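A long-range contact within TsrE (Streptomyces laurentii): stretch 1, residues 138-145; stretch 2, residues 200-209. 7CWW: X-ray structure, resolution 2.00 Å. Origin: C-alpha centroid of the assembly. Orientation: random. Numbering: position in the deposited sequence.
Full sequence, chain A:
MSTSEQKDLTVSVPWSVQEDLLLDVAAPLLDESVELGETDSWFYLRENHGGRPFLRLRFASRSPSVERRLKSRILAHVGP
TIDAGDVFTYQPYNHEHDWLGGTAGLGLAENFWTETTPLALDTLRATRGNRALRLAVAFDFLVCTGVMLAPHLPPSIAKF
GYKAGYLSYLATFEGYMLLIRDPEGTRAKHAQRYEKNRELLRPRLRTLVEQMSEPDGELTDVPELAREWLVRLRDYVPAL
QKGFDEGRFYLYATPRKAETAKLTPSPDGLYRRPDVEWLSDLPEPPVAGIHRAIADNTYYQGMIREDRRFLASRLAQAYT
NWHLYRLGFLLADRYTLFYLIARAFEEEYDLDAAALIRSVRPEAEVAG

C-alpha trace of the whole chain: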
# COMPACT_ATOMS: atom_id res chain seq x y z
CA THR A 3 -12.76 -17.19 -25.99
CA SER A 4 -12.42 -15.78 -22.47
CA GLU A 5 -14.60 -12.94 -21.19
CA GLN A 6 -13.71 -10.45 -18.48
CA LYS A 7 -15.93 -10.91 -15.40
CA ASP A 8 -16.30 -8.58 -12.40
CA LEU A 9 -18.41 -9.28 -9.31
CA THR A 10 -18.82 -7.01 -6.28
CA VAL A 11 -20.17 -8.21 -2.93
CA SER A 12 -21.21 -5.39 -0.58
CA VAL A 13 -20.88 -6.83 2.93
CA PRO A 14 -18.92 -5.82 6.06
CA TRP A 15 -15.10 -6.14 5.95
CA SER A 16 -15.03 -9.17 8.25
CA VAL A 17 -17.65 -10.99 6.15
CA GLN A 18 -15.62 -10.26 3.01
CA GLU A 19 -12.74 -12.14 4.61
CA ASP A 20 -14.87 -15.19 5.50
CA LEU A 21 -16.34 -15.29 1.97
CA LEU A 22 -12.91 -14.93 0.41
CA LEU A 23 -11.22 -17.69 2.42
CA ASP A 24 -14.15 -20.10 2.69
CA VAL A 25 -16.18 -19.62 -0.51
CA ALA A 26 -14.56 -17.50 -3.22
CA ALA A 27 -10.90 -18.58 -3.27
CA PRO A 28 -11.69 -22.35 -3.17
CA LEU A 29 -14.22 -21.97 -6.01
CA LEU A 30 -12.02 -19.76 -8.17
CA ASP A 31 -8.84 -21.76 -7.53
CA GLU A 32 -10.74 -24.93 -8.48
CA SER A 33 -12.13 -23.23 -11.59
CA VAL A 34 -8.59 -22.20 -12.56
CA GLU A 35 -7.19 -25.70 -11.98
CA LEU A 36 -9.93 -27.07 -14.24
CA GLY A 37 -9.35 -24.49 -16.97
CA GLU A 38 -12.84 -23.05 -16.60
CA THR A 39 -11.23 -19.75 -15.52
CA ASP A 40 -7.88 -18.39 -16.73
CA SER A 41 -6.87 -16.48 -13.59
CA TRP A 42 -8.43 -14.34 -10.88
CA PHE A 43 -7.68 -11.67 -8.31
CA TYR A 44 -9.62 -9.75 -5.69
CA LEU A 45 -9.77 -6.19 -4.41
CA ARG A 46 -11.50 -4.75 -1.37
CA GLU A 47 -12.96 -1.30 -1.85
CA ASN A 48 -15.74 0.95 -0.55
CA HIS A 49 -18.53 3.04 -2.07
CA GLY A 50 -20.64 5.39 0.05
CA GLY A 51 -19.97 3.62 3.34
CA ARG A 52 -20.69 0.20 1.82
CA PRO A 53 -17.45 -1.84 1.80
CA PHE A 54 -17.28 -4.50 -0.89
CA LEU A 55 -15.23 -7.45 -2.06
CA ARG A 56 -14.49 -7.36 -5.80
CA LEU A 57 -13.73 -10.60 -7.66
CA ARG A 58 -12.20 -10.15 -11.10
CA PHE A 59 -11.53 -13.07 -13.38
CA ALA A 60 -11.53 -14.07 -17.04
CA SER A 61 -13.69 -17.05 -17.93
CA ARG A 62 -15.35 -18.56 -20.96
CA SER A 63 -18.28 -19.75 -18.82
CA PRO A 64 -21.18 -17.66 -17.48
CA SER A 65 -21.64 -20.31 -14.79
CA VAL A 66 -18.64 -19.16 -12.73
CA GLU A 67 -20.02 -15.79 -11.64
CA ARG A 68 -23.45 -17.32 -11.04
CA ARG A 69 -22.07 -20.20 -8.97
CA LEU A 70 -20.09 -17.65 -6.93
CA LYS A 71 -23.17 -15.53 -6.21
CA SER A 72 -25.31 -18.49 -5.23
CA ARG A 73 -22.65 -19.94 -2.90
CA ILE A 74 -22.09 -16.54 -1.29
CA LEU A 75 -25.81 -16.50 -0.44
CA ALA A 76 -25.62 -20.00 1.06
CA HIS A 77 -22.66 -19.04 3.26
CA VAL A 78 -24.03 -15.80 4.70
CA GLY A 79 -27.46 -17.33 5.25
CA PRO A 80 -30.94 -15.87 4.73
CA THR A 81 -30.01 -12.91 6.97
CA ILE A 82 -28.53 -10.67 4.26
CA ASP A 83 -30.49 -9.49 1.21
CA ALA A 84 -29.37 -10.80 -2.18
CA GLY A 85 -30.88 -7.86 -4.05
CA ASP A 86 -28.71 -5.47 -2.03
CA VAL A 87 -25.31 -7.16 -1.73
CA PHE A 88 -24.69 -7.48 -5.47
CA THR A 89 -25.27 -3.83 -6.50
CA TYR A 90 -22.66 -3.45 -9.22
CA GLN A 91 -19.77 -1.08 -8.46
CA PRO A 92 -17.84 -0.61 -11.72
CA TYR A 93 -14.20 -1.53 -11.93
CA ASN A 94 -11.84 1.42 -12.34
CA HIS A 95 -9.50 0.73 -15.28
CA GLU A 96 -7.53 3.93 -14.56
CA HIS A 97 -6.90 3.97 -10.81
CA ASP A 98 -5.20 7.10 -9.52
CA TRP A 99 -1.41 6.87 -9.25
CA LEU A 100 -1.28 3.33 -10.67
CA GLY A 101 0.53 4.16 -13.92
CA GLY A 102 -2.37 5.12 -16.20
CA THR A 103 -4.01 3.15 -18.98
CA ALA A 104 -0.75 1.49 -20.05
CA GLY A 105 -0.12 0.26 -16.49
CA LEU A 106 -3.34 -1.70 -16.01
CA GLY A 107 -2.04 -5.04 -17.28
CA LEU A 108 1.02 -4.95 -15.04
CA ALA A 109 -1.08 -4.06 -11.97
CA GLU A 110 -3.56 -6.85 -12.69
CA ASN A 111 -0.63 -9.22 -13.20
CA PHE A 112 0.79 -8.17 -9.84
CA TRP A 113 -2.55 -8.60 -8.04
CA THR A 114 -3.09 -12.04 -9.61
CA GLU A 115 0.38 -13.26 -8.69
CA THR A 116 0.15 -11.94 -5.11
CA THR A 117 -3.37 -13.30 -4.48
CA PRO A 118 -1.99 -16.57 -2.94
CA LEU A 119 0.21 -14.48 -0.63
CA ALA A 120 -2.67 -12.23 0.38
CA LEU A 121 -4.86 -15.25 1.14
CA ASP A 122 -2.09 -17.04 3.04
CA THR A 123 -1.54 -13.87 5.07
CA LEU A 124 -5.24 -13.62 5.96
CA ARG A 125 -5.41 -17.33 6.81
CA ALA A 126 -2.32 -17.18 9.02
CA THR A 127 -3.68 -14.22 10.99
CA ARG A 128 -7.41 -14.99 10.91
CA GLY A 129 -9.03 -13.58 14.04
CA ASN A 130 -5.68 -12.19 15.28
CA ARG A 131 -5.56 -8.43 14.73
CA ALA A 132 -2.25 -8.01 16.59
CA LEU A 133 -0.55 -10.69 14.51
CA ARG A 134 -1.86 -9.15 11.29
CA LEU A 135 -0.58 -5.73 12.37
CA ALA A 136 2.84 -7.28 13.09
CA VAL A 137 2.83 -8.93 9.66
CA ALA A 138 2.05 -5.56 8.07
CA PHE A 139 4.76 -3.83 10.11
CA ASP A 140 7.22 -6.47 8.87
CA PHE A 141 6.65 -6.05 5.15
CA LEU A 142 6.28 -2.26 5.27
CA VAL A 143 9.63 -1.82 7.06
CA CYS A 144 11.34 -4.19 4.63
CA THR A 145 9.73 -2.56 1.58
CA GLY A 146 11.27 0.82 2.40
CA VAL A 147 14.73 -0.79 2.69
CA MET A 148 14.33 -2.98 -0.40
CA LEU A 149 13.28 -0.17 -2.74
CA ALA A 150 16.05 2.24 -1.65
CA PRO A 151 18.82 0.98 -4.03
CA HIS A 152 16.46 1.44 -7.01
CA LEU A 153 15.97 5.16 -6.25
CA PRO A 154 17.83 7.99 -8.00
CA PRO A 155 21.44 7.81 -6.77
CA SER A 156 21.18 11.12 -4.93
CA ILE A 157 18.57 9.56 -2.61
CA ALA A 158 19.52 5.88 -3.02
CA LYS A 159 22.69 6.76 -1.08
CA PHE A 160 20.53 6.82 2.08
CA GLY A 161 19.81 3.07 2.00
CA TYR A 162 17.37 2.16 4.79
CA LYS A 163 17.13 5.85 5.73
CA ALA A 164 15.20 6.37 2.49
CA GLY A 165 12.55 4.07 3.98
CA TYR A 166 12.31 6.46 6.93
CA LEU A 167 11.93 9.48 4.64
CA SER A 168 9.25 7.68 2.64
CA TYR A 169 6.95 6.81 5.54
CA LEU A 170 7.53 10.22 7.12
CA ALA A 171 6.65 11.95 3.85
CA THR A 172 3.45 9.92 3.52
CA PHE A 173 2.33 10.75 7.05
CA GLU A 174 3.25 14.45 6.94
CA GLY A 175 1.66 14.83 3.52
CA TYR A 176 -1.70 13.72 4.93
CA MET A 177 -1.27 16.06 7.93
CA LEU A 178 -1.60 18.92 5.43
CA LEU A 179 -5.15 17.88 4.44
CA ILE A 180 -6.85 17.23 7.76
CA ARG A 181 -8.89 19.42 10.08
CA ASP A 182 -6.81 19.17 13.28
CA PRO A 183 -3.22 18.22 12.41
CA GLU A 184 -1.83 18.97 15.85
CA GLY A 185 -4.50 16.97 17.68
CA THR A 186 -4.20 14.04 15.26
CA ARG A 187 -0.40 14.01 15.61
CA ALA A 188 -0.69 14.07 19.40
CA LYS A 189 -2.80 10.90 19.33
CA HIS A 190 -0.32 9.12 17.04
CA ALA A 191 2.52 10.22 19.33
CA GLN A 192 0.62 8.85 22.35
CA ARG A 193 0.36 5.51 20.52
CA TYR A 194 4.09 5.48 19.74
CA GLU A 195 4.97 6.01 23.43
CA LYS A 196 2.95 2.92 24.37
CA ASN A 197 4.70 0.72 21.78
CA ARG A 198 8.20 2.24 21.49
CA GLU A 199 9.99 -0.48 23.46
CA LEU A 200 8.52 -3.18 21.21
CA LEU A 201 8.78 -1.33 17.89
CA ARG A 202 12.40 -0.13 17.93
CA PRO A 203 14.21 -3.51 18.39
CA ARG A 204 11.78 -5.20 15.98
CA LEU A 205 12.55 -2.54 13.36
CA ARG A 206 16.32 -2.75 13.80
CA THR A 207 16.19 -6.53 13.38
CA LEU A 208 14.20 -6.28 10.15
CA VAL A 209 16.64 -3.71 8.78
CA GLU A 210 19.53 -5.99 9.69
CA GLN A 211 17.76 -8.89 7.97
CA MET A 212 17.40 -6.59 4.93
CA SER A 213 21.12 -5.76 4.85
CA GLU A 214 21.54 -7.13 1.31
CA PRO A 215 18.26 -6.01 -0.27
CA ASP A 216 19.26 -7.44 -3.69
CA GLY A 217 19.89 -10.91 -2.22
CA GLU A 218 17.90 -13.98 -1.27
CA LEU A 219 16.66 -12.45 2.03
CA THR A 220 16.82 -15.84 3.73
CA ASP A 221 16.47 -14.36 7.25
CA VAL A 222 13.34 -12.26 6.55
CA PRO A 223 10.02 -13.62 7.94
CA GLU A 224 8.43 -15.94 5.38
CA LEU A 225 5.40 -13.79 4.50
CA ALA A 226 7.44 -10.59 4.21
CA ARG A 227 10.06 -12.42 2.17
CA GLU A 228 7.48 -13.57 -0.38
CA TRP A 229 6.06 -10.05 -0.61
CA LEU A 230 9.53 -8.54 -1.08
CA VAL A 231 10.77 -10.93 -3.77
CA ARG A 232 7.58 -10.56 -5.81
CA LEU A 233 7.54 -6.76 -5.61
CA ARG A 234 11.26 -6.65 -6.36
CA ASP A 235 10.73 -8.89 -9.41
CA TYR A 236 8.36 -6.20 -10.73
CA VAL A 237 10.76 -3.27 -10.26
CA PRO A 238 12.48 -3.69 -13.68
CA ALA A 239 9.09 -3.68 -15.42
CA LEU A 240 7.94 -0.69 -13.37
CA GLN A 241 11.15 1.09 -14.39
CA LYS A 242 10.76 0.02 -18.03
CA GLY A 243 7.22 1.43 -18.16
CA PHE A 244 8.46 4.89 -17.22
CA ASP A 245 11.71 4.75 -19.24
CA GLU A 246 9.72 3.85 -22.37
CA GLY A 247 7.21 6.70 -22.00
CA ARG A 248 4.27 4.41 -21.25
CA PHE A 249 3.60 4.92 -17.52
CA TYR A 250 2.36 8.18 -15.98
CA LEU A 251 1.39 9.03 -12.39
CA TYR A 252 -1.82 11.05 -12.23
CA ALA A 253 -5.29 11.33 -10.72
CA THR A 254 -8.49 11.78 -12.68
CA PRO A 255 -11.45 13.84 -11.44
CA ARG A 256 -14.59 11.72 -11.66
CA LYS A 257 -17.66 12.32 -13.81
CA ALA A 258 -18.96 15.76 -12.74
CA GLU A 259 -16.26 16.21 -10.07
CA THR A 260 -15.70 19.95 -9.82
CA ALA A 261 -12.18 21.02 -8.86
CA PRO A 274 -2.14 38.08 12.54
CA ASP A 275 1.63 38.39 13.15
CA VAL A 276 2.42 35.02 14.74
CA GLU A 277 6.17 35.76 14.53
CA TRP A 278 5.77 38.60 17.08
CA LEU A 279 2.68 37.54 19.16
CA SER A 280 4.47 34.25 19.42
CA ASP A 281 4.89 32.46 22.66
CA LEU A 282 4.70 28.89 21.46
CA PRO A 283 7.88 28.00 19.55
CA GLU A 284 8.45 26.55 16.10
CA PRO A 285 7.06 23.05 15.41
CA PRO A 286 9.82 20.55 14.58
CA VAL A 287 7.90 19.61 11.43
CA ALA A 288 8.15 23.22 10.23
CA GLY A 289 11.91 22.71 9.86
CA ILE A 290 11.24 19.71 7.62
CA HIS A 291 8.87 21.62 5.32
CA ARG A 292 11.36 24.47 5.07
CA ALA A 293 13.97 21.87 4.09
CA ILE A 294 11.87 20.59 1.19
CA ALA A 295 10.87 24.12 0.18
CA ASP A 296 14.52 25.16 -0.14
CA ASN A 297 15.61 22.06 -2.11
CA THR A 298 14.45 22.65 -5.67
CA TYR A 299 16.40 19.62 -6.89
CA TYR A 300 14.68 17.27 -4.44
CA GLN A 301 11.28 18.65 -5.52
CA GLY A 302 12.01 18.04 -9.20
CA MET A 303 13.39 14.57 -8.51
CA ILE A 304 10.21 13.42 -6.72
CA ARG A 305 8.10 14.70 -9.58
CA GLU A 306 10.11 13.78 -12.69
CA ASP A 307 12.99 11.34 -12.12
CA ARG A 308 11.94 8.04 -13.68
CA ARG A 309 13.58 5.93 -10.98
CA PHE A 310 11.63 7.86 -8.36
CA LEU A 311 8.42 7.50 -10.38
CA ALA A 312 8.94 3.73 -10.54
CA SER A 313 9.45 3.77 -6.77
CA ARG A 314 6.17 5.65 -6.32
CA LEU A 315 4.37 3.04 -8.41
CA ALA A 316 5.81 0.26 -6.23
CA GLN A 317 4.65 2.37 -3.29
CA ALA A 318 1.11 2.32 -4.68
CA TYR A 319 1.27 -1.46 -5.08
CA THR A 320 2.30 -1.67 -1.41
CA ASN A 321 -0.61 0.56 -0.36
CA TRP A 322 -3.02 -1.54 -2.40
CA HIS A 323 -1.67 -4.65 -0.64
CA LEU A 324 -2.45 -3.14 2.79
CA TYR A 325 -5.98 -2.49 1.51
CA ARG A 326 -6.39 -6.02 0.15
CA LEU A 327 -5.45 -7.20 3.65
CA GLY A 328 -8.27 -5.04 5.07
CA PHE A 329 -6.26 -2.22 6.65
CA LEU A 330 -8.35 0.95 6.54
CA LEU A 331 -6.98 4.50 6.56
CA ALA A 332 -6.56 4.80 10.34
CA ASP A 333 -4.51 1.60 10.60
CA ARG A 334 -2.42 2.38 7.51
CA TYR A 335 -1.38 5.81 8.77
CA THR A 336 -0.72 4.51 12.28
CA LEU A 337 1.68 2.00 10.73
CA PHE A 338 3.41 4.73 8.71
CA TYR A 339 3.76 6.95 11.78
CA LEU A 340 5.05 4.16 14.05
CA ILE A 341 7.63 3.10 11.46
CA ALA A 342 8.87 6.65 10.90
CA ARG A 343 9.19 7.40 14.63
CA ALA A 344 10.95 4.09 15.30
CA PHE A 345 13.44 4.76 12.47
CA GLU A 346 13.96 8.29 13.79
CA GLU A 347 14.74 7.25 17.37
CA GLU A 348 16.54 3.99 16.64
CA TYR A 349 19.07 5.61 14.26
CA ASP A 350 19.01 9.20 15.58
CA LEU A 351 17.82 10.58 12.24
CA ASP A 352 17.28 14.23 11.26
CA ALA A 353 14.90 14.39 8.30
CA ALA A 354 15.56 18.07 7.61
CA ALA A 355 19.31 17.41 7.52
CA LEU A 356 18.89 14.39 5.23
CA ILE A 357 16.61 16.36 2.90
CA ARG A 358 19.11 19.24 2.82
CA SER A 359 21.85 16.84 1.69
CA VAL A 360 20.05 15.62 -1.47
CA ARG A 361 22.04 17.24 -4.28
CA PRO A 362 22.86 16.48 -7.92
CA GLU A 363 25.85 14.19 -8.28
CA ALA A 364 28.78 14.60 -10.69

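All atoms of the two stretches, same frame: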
# COMPACT_ATOMS: atom_id res chain seq x y z
N ALA A 138 2.00 -6.76 8.89
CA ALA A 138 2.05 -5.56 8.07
C ALA A 138 3.26 -4.71 8.41
O ALA A 138 3.94 -4.20 7.51
CB ALA A 138 0.75 -4.75 8.26
N PHE A 139 3.55 -4.54 9.70
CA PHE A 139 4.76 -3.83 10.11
C PHE A 139 5.99 -4.44 9.44
O PHE A 139 6.83 -3.73 8.89
CB PHE A 139 4.88 -3.87 11.64
CG PHE A 139 6.03 -3.04 12.19
CD1 PHE A 139 5.87 -1.69 12.45
CD2 PHE A 139 7.25 -3.63 12.48
CE1 PHE A 139 6.91 -0.92 12.98
CE2 PHE A 139 8.30 -2.88 13.02
CZ PHE A 139 8.13 -1.52 13.27
N ASP A 140 6.07 -5.78 9.45
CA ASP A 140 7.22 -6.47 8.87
C ASP A 140 7.42 -6.10 7.40
O ASP A 140 8.52 -5.73 6.99
CB ASP A 140 7.06 -7.98 9.00
CG ASP A 140 7.32 -8.49 10.41
OD1 ASP A 140 7.72 -7.69 11.28
OD2 ASP A 140 7.10 -9.69 10.64
N PHE A 141 6.37 -6.24 6.58
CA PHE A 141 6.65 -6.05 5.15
C PHE A 141 6.76 -4.58 4.78
O PHE A 141 7.49 -4.25 3.84
CB PHE A 141 5.62 -6.82 4.29
CG PHE A 141 4.25 -6.16 4.12
CD1 PHE A 141 4.05 -5.10 3.24
CD2 PHE A 141 3.14 -6.70 4.75
CE1 PHE A 141 2.77 -4.55 3.05
CE2 PHE A 141 1.85 -6.14 4.58
CZ PHE A 141 1.68 -5.07 3.73
N LEU A 142 6.12 -3.68 5.54
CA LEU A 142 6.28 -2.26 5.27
C LEU A 142 7.71 -1.81 5.58
O LEU A 142 8.33 -1.08 4.79
CB LEU A 142 5.27 -1.45 6.08
CG LEU A 142 3.82 -1.57 5.64
CD1 LEU A 142 2.96 -0.80 6.63
CD2 LEU A 142 3.63 -1.06 4.18
N VAL A 143 8.25 -2.21 6.73
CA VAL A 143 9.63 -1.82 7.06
C VAL A 143 10.58 -2.31 5.98
O VAL A 143 11.39 -1.55 5.43
CB VAL A 143 10.03 -2.36 8.45
CG1 VAL A 143 11.53 -2.27 8.64
CG2 VAL A 143 9.31 -1.58 9.57
N CYS A 144 10.49 -3.60 5.65
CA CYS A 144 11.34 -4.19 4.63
C CYS A 144 11.15 -3.56 3.26
O CYS A 144 12.13 -3.44 2.50
CB CYS A 144 11.06 -5.69 4.58
SG CYS A 144 11.61 -6.49 6.11
N THR A 145 9.93 -3.15 2.90
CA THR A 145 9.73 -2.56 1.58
C THR A 145 10.52 -1.26 1.43
O THR A 145 11.12 -1.01 0.38
CB THR A 145 8.24 -2.34 1.33
OG1 THR A 145 7.60 -3.61 1.23
CG2 THR A 145 8.02 -1.58 0.02
N LEU A 200 8.68 -2.04 22.09
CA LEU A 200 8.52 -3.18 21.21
C LEU A 200 8.91 -2.86 19.77
O LEU A 200 9.48 -3.71 19.08
CB LEU A 200 7.07 -3.68 21.27
CG LEU A 200 6.78 -4.65 22.42
CD1 LEU A 200 5.36 -4.49 22.93
CD2 LEU A 200 7.04 -6.09 22.01
N LEU A 201 8.62 -1.65 19.31
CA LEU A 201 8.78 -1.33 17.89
C LEU A 201 10.24 -1.15 17.49
O LEU A 201 10.65 -1.60 16.41
CB LEU A 201 8.00 -0.07 17.56
CG LEU A 201 6.49 -0.15 17.63
CD1 LEU A 201 5.93 1.25 17.59
CD2 LEU A 201 5.96 -0.98 16.48
N ARG A 202 11.04 -0.49 18.34
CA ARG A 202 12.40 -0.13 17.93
C ARG A 202 13.28 -1.36 17.73
O ARG A 202 13.90 -1.48 16.66
CB ARG A 202 12.99 0.88 18.91
CG ARG A 202 12.44 2.29 18.69
CD ARG A 202 12.95 3.26 19.73
NE ARG A 202 14.39 3.15 19.89
CZ ARG A 202 15.11 3.89 20.71
NH1 ARG A 202 14.52 4.81 21.47
NH2 ARG A 202 16.42 3.72 20.79
N PRO A 203 13.38 -2.32 18.67
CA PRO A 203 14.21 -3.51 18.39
C PRO A 203 13.66 -4.39 17.27
O PRO A 203 14.45 -4.99 16.53
CB PRO A 203 14.25 -4.25 19.73
CG PRO A 203 13.11 -3.71 20.52
CD PRO A 203 12.92 -2.30 20.07
N ARG A 204 12.34 -4.48 17.12
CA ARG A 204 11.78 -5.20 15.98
C ARG A 204 12.23 -4.57 14.66
O ARG A 204 12.68 -5.27 13.75
CB ARG A 204 10.25 -5.24 16.08
CG ARG A 204 9.56 -6.09 15.01
CD ARG A 204 10.09 -7.52 14.99
NE ARG A 204 9.42 -8.34 13.98
CZ ARG A 204 9.97 -9.41 13.41
NH1 ARG A 204 9.29 -10.10 12.50
NH2 ARG A 204 11.20 -9.79 13.73
N LEU A 205 12.14 -3.25 14.57
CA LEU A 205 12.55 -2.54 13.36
C LEU A 205 14.03 -2.75 13.06
O LEU A 205 14.41 -3.00 11.91
CB LEU A 205 12.23 -1.05 13.48
CG LEU A 205 12.66 -0.22 12.26
CD1 LEU A 205 11.50 0.59 11.67
CD2 LEU A 205 13.84 0.68 12.60
N ARG A 206 14.90 -2.62 14.07
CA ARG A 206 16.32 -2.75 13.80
C ARG A 206 16.64 -4.14 13.28
O ARG A 206 17.50 -4.31 12.39
CB ARG A 206 17.15 -2.44 15.06
CG ARG A 206 18.66 -2.53 14.82
CD ARG A 206 19.49 -1.76 15.85
NE ARG A 206 20.65 -1.15 15.19
CZ ARG A 206 20.94 0.14 15.23
NH1 ARG A 206 22.02 0.59 14.59
NH2 ARG A 206 20.19 1.00 15.91
N THR A 207 15.94 -5.15 13.79
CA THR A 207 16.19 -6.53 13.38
C THR A 207 15.76 -6.76 11.94
O THR A 207 16.44 -7.47 11.18
CB THR A 207 15.47 -7.48 14.32
OG1 THR A 207 16.15 -7.48 15.57
CG2 THR A 207 15.43 -8.89 13.74
N LEU A 208 14.63 -6.18 11.54
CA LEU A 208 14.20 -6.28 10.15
C LEU A 208 15.19 -5.60 9.22
O LEU A 208 15.50 -6.11 8.14
CB LEU A 208 12.81 -5.67 9.97
CG LEU A 208 11.65 -6.42 10.62
CD1 LEU A 208 10.45 -5.49 10.73
CD2 LEU A 208 11.33 -7.64 9.76
N VAL A 209 15.67 -4.42 9.61
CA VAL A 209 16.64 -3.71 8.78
C VAL A 209 17.92 -4.52 8.66
O VAL A 209 18.50 -4.63 7.57
CB VAL A 209 16.89 -2.30 9.35
CG1 VAL A 209 18.00 -1.60 8.55
CG2 VAL A 209 15.60 -1.47 9.33

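Two helices far apart in sequence can be joined by interlocking side chains and one charged pair, and this contact in TsrE is a compact example. The axes approach to 9.5 Å at an angle of 50°, and 421 Å² is buried in all. Along the first helix, Ala-138 makes no contact, and Phe-139 opens the interface. Its CB points toward the partner helix, and with chi1 in t the ring enters a hole formed by Leu-201, Arg-204, Leu-205 and Leu-208. CE1 lies 3.6 Å from Leu-201 CD2, while CB of Leu-205 meets the ring edge, 4.1 Å from Phe-139 CZ; a flat, apolar ring suits a hole lined mainly by leucine side chains and the aliphatic part of Arg-204.

Asp-140 leaves its backbone sideways, yet its carboxylate comes nearer and forms a salt bridge with Arg-204. NH1 of Arg-204 donates to Asp-140 OD2 at 2.9 Å; NE of Arg-204 adds a weak bond to Asp-140 OD1 at 3.3 Å. The buried acid thus has its charge matched.

Phe-141 points away, and Leu-142 is out of reach. One turn beyond Phe-139, Val-143 packs CG2 against Leu-205 CD1 (3.7 Å) and CG1 against Leu-208 CB (3.9 Å). Cys-144 SG touches Leu-208 CD2 at 3.8 Å, helping Phe-139, Asp-140 and Val-143 enclose Leu-208, the reciprocal knob.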